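Local coordinates for cytochrome C (Marichromatium purpuratum 984, PDB 5LO9), which probably oxidises thiosulfate to tetrathionate and catalyses the reverse reduction, passing electrons through several heme c groups, at residues E44-R56 and A69-A82. Numbering follows the deposited sequence.
Sequences EPAYLATQIERFR and AERLTPVDIAAVSA. With HEC (heme c), chain D; PGO (S-1,2-propanediol), chain I.
Arg56 NH1 is gripped by two backbone carbonyls: it donates to Ala69 O and to Leu72 O, each at 2.9 Å. The bond to Ala69 O is the straighter (157° at the hydrogen) and lies in both the guanidinium and the carbonyl plane, whereas Leu72 O sits tilted out of the guanidinium plane. A bend at chi3 (71°) brings the group across to the turn that joins helix 66-71 to helix 74-86. From the other direction Ile77 sends CD1 over the centre of one guanidinium face, 3.8 Å from Arg56 CZ, so that edge and face are both engaged.

Deeper in, Ile52 fills the middle of the interface. Its CG2 branch lies 3.8 Å from Ile77 CG1, the two side chains sliding past each other in opposite directions, while Leu72 crosses Ile52 at about a right angle. Phe55 meets Ala69 chiefly through CB, 3.7 Å from Ala69 CB; the Phe55 side chain also lies close to that of Met65, an axial ligand of the iron of the heme whose pocket this contact lines.

At the Pro45 end the backbones come closest, Ser81 facing Pro45 and Ala49. Ser81 OG turns back on its own helix to donate to Ile77 O (2.8 Å), and Ala49 CB packs 3.5 Å from Ser81 OG.

The axes of helices 45-56 and 74-82 approach to 8.4 Å, their directions 139° apart, closer to antiparallel than to perpendicular, within a cytochrome c domain. Ile52, Phe55, Leu72 and Val80 also line that heme pocket. Gln51 lies in this pocket and in that of the neighbouring heme, to one of whose propionates Gln51 NE2 and Arg54 donate. The chemistry thus gives helix 45-57 an apolar seam with a polar clasp at Arg56, a share in the wall of one heme pocket, and hydrogen bonds to a propionate of the next heme.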
loop_
_atom_site.group_PDB
_atom_site.type_symbol
_atom_site.label_atom_id
_atom_site.label_comp_id
_atom_site.label_asym_id
_atom_site.label_seq_id
_atom_site.Cartn_x
_atom_site.Cartn_y
_atom_site.Cartn_z
ATOM N N GLU A 44 -6.365 45.631 9.201
ATOM C CA GLU A 44 -6.626 45.602 10.629
ATOM C C GLU A 44 -6.201 46.932 11.254
ATOM O O GLU A 44 -5.073 47.389 11.018
ATOM C CB GLU A 44 -5.868 44.442 11.260
ATOM C CG GLU A 44 -6.512 43.089 11.073
ATOM C CD GLU A 44 -7.620 42.755 12.064
ATOM O OE1 GLU A 44 -7.950 43.580 12.959
ATOM O OE2 GLU A 44 -8.153 41.635 11.923
ATOM N N PRO A 45 -7.063 47.591 12.027
ATOM C CA PRO A 45 -6.677 48.895 12.610
ATOM C C PRO A 45 -5.380 48.877 13.396
ATOM O O PRO A 45 -4.594 49.827 13.274
ATOM C CB PRO A 45 -7.871 49.244 13.517
ATOM C CG PRO A 45 -8.986 48.557 12.895
ATOM C CD PRO A 45 -8.437 47.242 12.384
ATOM N N ALA A 46 -5.111 47.826 14.171
ATOM C CA ALA A 46 -3.838 47.785 14.884
ATOM C C ALA A 46 -2.664 47.784 13.927
ATOM O O ALA A 46 -1.593 48.312 14.265
ATOM C CB ALA A 46 -3.709 46.552 15.758
ATOM N N TYR A 47 -2.823 47.143 12.761
ATOM C CA TYR A 47 -1.723 47.081 11.810
ATOM C C TYR A 47 -1.465 48.460 11.232
ATOM O O TYR A 47 -0.318 48.929 11.210
ATOM C CB TYR A 47 -2.010 46.068 10.710
ATOM C CG TYR A 47 -0.942 46.074 9.644
ATOM C CD1 TYR A 47 0.268 45.397 9.821
ATOM C CD2 TYR A 47 -1.125 46.790 8.462
ATOM C CE1 TYR A 47 1.277 45.422 8.822
ATOM C CE2 TYR A 47 -0.140 46.839 7.501
ATOM C CZ TYR A 47 1.055 46.171 7.687
ATOM O OH TYR A 47 1.990 46.274 6.695
ATOM N N LEU A 48 -2.530 49.152 10.812
ATOM C CA LEU A 48 -2.362 50.492 10.262
ATOM C C LEU A 48 -1.644 51.388 11.264
ATOM O O LEU A 48 -0.664 52.066 10.939
ATOM C CB LEU A 48 -3.723 51.071 9.897
ATOM C CG LEU A 48 -4.489 50.403 8.764
ATOM C CD1 LEU A 48 -5.972 50.921 8.711
ATOM C CD2 LEU A 48 -3.726 50.602 7.427
ATOM N N ALA A 49 -2.101 51.374 12.505
ATOM C CA ALA A 49 -1.478 52.207 13.510
ATOM C C ALA A 49 -0.022 51.826 13.730
ATOM O O ALA A 49 0.827 52.698 13.939
ATOM C CB ALA A 49 -2.255 52.090 14.796
ATOM N N THR A 50 0.280 50.530 13.760
ATOM C CA THR A 50 1.671 50.106 13.912
ATOM C C THR A 50 2.518 50.601 12.748
ATOM O O THR A 50 3.659 51.035 12.937
ATOM C CB THR A 50 1.755 48.581 14.028
ATOM O OG1 THR A 50 1.213 48.179 15.274
ATOM C CG2 THR A 50 3.201 48.073 13.947
ATOM N N GLN A 51 1.962 50.593 11.543
ATOM C CA GLN A 51 2.740 51.038 10.393
ATOM C C GLN A 51 2.968 52.545 10.448
ATOM O O GLN A 51 4.042 53.022 10.086
ATOM C CB GLN A 51 2.056 50.632 9.079
ATOM C CG GLN A 51 2.048 49.100 8.812
ATOM C CD GLN A 51 3.367 48.464 9.145
ATOM O OE1 GLN A 51 4.423 48.920 8.683
ATOM N NE2 GLN A 51 3.331 47.441 10.002
ATOM N N ILE A 52 1.964 53.323 10.850
ATOM C CA ILE A 52 2.183 54.754 11.020
ATOM C C ILE A 52 3.293 54.979 12.040
ATOM O O ILE A 52 4.187 55.810 11.847
ATOM C CB ILE A 52 0.860 55.448 11.402
ATOM C CG1 ILE A 52 -0.061 55.499 10.171
ATOM C CG2 ILE A 52 1.094 56.854 11.863
ATOM C CD1 ILE A 52 -1.526 55.752 10.454
ATOM N N GLU A 53 3.284 54.206 13.111
ATOM C CA GLU A 53 4.314 54.368 14.117
ATOM C C GLU A 53 5.656 53.858 13.627
ATOM O O GLU A 53 6.697 54.354 14.079
ATOM C CB GLU A 53 3.894 53.674 15.417
ATOM C CG GLU A 53 2.910 54.510 16.247
ATOM C CD GLU A 53 2.141 53.705 17.343
ATOM O OE1 GLU A 53 2.453 52.507 17.580
ATOM O OE2 GLU A 53 1.213 54.287 17.976
ATOM N N ARG A 54 5.665 52.886 12.703
ATOM C CA ARG A 54 6.941 52.451 12.126
ATOM C C ARG A 54 7.593 53.590 11.367
ATOM O O ARG A 54 8.807 53.804 11.478
ATOM C CB ARG A 54 6.765 51.263 11.176
ATOM C CG ARG A 54 6.460 49.946 11.834
ATOM C CD ARG A 54 7.190 48.776 11.206
ATOM N NE ARG A 54 6.541 47.536 11.579
ATOM C CZ ARG A 54 6.663 46.976 12.780
ATOM N NH1 ARG A 54 7.408 47.529 13.730
ATOM N NH2 ARG A 54 6.025 45.859 13.044
ATOM N N PHE A 55 6.799 54.314 10.569
ATOM C CA PHE A 55 7.296 55.477 9.854
ATOM C C PHE A 55 7.891 56.478 10.842
ATOM O O PHE A 55 8.986 57.005 10.629
ATOM C CB PHE A 55 6.151 56.123 9.084
ATOM C CG PHE A 55 5.829 55.498 7.771
ATOM C CD1 PHE A 55 6.655 55.674 6.689
ATOM C CD2 PHE A 55 4.653 54.782 7.599
ATOM C CE1 PHE A 55 6.340 55.129 5.477
ATOM C CE2 PHE A 55 4.332 54.216 6.383
ATOM C CZ PHE A 55 5.172 54.376 5.328
ATOM N N ARG A 56 7.185 56.724 11.948
ATOM C CA ARG A 56 7.610 57.707 12.940
ATOM C C ARG A 56 8.887 57.304 13.658
ATOM O O ARG A 56 9.665 58.176 14.066
ATOM C CB ARG A 56 6.468 57.918 13.932
ATOM C CG ARG A 56 5.328 58.665 13.273
ATOM C CD ARG A 56 4.053 58.435 13.964
ATOM N NE ARG A 56 3.902 59.064 15.282
ATOM C CZ ARG A 56 3.381 60.268 15.478
ATOM N NH1 ARG A 56 3.007 60.990 14.444
ATOM N NH2 ARG A 56 3.217 60.740 16.702
ATOM N N ALA A 69 2.884 60.881 8.063
ATOM C CA ALA A 69 2.876 60.083 9.268
ATOM C C ALA A 69 3.368 60.872 10.470
ATOM O O ALA A 69 2.946 60.574 11.593
ATOM C CB ALA A 69 3.712 58.839 9.071
ATOM N N GLU A 70 4.315 61.821 10.287
ATOM C CA GLU A 70 4.823 62.558 11.450
ATOM C C GLU A 70 3.853 63.648 11.913
ATOM O O GLU A 70 3.809 63.966 13.111
ATOM C CB GLU A 70 6.209 63.152 11.158
ATOM C CG GLU A 70 6.216 64.524 10.461
ATOM C CD GLU A 70 7.611 65.169 10.332
ATOM O OE1 GLU A 70 8.431 65.110 11.310
ATOM O OE2 GLU A 70 7.853 65.749 9.233
ATOM N N ARG A 71 3.026 64.171 11.004
ATOM C CA ARG A 71 2.114 65.242 11.345
ATOM C C ARG A 71 0.894 64.783 12.127
ATOM O O ARG A 71 0.166 65.629 12.641
ATOM C CB ARG A 71 1.637 65.973 10.091
ATOM C CG ARG A 71 2.346 67.281 9.885
ATOM C CD ARG A 71 2.006 67.928 8.539
ATOM N NE ARG A 71 2.847 69.091 8.237
ATOM C CZ ARG A 71 2.911 70.194 8.988
ATOM N NH1 ARG A 71 2.184 70.313 10.105
ATOM N NH2 ARG A 71 3.711 71.188 8.619
ATOM N N LEU A 72 0.654 63.486 12.250
ATOM C CA LEU A 72 -0.505 62.994 12.984
ATOM C C LEU A 72 -0.263 63.075 14.489
ATOM O O LEU A 72 0.860 62.901 14.967
ATOM C CB LEU A 72 -0.808 61.538 12.596
ATOM C CG LEU A 72 -1.202 61.333 11.146
ATOM C CD1 LEU A 72 -1.332 59.858 10.907
ATOM C CD2 LEU A 72 -2.475 62.074 10.783
ATOM N N THR A 73 -1.313 63.392 15.232
ATOM C CA THR A 73 -1.264 63.229 16.676
ATOM C C THR A 73 -1.672 61.813 17.007
ATOM O O THR A 73 -2.251 61.121 16.175
ATOM C CB THR A 73 -2.197 64.221 17.367
ATOM O OG1 THR A 73 -3.556 63.995 16.945
ATOM C CG2 THR A 73 -1.798 65.651 17.052
ATOM N N PRO A 74 -1.349 61.334 18.186
ATOM C CA PRO A 74 -1.822 59.994 18.579
ATOM C C PRO A 74 -3.327 59.802 18.413
ATOM O O PRO A 74 -3.763 58.782 17.858
ATOM C CB PRO A 74 -1.399 59.908 20.043
ATOM C CG PRO A 74 -0.210 60.800 20.128
ATOM C CD PRO A 74 -0.427 61.916 19.147
ATOM N N VAL A 75 -4.136 60.779 18.836
ATOM C CA VAL A 75 -5.584 60.650 18.671
ATOM C C VAL A 75 -5.946 60.586 17.185
ATOM O O VAL A 75 -6.835 59.826 16.788
ATOM C CB VAL A 75 -6.321 61.793 19.421
ATOM C CG1 VAL A 75 -5.931 63.157 18.902
ATOM C CG2 VAL A 75 -7.788 61.641 19.338
ATOM N N ASP A 76 -5.250 61.360 16.340
ATOM C CA ASP A 76 -5.469 61.300 14.891
ATOM C C ASP A 76 -5.141 59.904 14.334
ATOM O O ASP A 76 -5.864 59.370 13.485
ATOM C CB ASP A 76 -4.617 62.375 14.193
ATOM C CG ASP A 76 -5.205 63.815 14.311
ATOM O OD1 ASP A 76 -6.434 63.964 14.511
ATOM O OD2 ASP A 76 -4.429 64.807 14.168
ATOM N N ILE A 77 -4.021 59.325 14.768
ATOM C CA ILE A 77 -3.602 57.983 14.347
ATOM C C ILE A 77 -4.710 56.974 14.625
ATOM O O ILE A 77 -5.191 56.266 13.730
ATOM C CB ILE A 77 -2.288 57.590 15.064
ATOM C CG1 ILE A 77 -1.100 58.399 14.530
ATOM C CG2 ILE A 77 -1.955 56.159 14.896
ATOM C CD1 ILE A 77 0.163 58.268 15.358
ATOM N N ALA A 78 -5.151 56.907 15.873
ATOM C CA ALA A 78 -6.200 55.958 16.212
ATOM C C ALA A 78 -7.485 56.191 15.408
ATOM O O ALA A 78 -8.138 55.233 14.983
ATOM C CB ALA A 78 -6.452 56.045 17.685
ATOM N N ALA A 79 -7.836 57.439 15.123
ATOM C CA ALA A 79 -9.066 57.680 14.377
ATOM C C ALA A 79 -8.972 57.156 12.957
ATOM O O ALA A 79 -9.893 56.471 12.493
ATOM C CB ALA A 79 -9.396 59.164 14.330
ATOM N N VAL A 80 -7.884 57.489 12.232
ATOM C CA VAL A 80 -7.778 57.031 10.837
ATOM C C VAL A 80 -7.589 55.528 10.784
ATOM O O VAL A 80 -8.037 54.888 9.840
ATOM C CB VAL A 80 -6.661 57.717 10.018
ATOM C CG1 VAL A 80 -7.006 59.142 9.733
ATOM C CG2 VAL A 80 -5.294 57.592 10.699
ATOM N N SER A 81 -6.891 54.939 11.754
ATOM C CA SER A 81 -6.789 53.490 11.763
ATOM C C SER A 81 -8.176 52.846 11.849
ATOM O O SER A 81 -8.494 51.939 11.077
ATOM C CB SER A 81 -5.893 53.046 12.911
ATOM O OG SER A 81 -4.626 53.685 12.837
ATOM N N ALA A 82 -9.038 53.341 12.746
ATOM C CA ALA A 82 -10.392 52.796 12.864
ATOM C C ALA A 82 -11.224 53.080 11.626
ATOM O O ALA A 82 -12.074 52.266 11.245
ATOM C CB ALA A 82 -11.084 53.368 14.077
HETATM FE FE HEC D . 5.170 38.657 4.531
HETATM C CHA HEC D . 4.360 41.848 5.672
HETATM C CHB HEC D . 5.190 39.853 1.237
HETATM C CHC HEC D . 5.837 35.440 3.355
HETATM C CHD HEC D . 5.434 37.534 7.817
HETATM N NA HEC D . 4.824 40.511 3.636
HETATM C C1A HEC D . 4.516 41.644 4.253
HETATM C C2A HEC D . 4.355 42.795 3.346
HETATM C C3A HEC D . 4.620 42.212 2.028
HETATM C C4A HEC D . 4.899 40.782 2.329
HETATM C CMA HEC D . 4.595 42.935 0.710
HETATM C CAA HEC D . 4.010 44.231 3.649
HETATM C CBA HEC D . 2.501 44.409 3.578
HETATM C CGA HEC D . 2.115 45.854 3.801
HETATM O O1A HEC D . 0.910 46.128 3.980
HETATM O O2A HEC D . 3.021 46.720 3.794
HETATM N NB HEC D . 5.457 37.807 2.646
HETATM C C1B HEC D . 5.423 38.431 1.467
HETATM C C2B HEC D . 5.667 37.519 0.319
HETATM C C3B HEC D . 5.874 36.216 0.961
HETATM C C4B HEC D . 5.723 36.523 2.392
HETATM C CMB HEC D . 5.705 37.882 -1.139
HETATM C CAB HEC D . 6.147 34.872 0.348
HETATM C CBB HEC D . 7.371 34.944 -0.518
HETATM N NC HEC D . 5.553 36.816 5.419
HETATM C C1C HEC D . 5.768 35.664 4.796
HETATM C C2C HEC D . 5.988 34.531 5.717
HETATM C C3C HEC D . 5.891 35.138 7.051
HETATM C C4C HEC D . 5.622 36.563 6.727
HETATM C CMC HEC D . 6.267 33.116 5.313
HETATM C CAC HEC D . 5.957 34.526 8.433
HETATM C CBC HEC D . 7.000 33.480 8.707
HETATM N ND HEC D . 4.939 39.525 6.402
HETATM C C1D HEC D . 5.106 38.937 7.574
HETATM C C2D HEC D . 4.876 39.844 8.715
HETATM C C3D HEC D . 4.551 41.115 8.112
HETATM C C4D HEC D . 4.619 40.797 6.658
HETATM C CMD HEC D . 4.978 39.535 10.156
HETATM C CAD HEC D . 4.228 42.406 8.824
HETATM C CBD HEC D . 5.472 43.294 8.966
HETATM C CGD HEC D . 5.236 44.450 9.917
HETATM O O1D HEC D . 5.698 45.549 9.554
HETATM O O2D HEC D . 4.594 44.281 10.989
HETATM C C1 PGO I . 6.368 46.277 17.581
HETATM C C2 PGO I . 6.049 44.962 16.848
HETATM C C3 PGO I . 7.281 44.477 16.048
HETATM O O1 PGO I . 7.529 46.883 16.943
HETATM O O2 PGO I . 4.893 45.074 15.973
#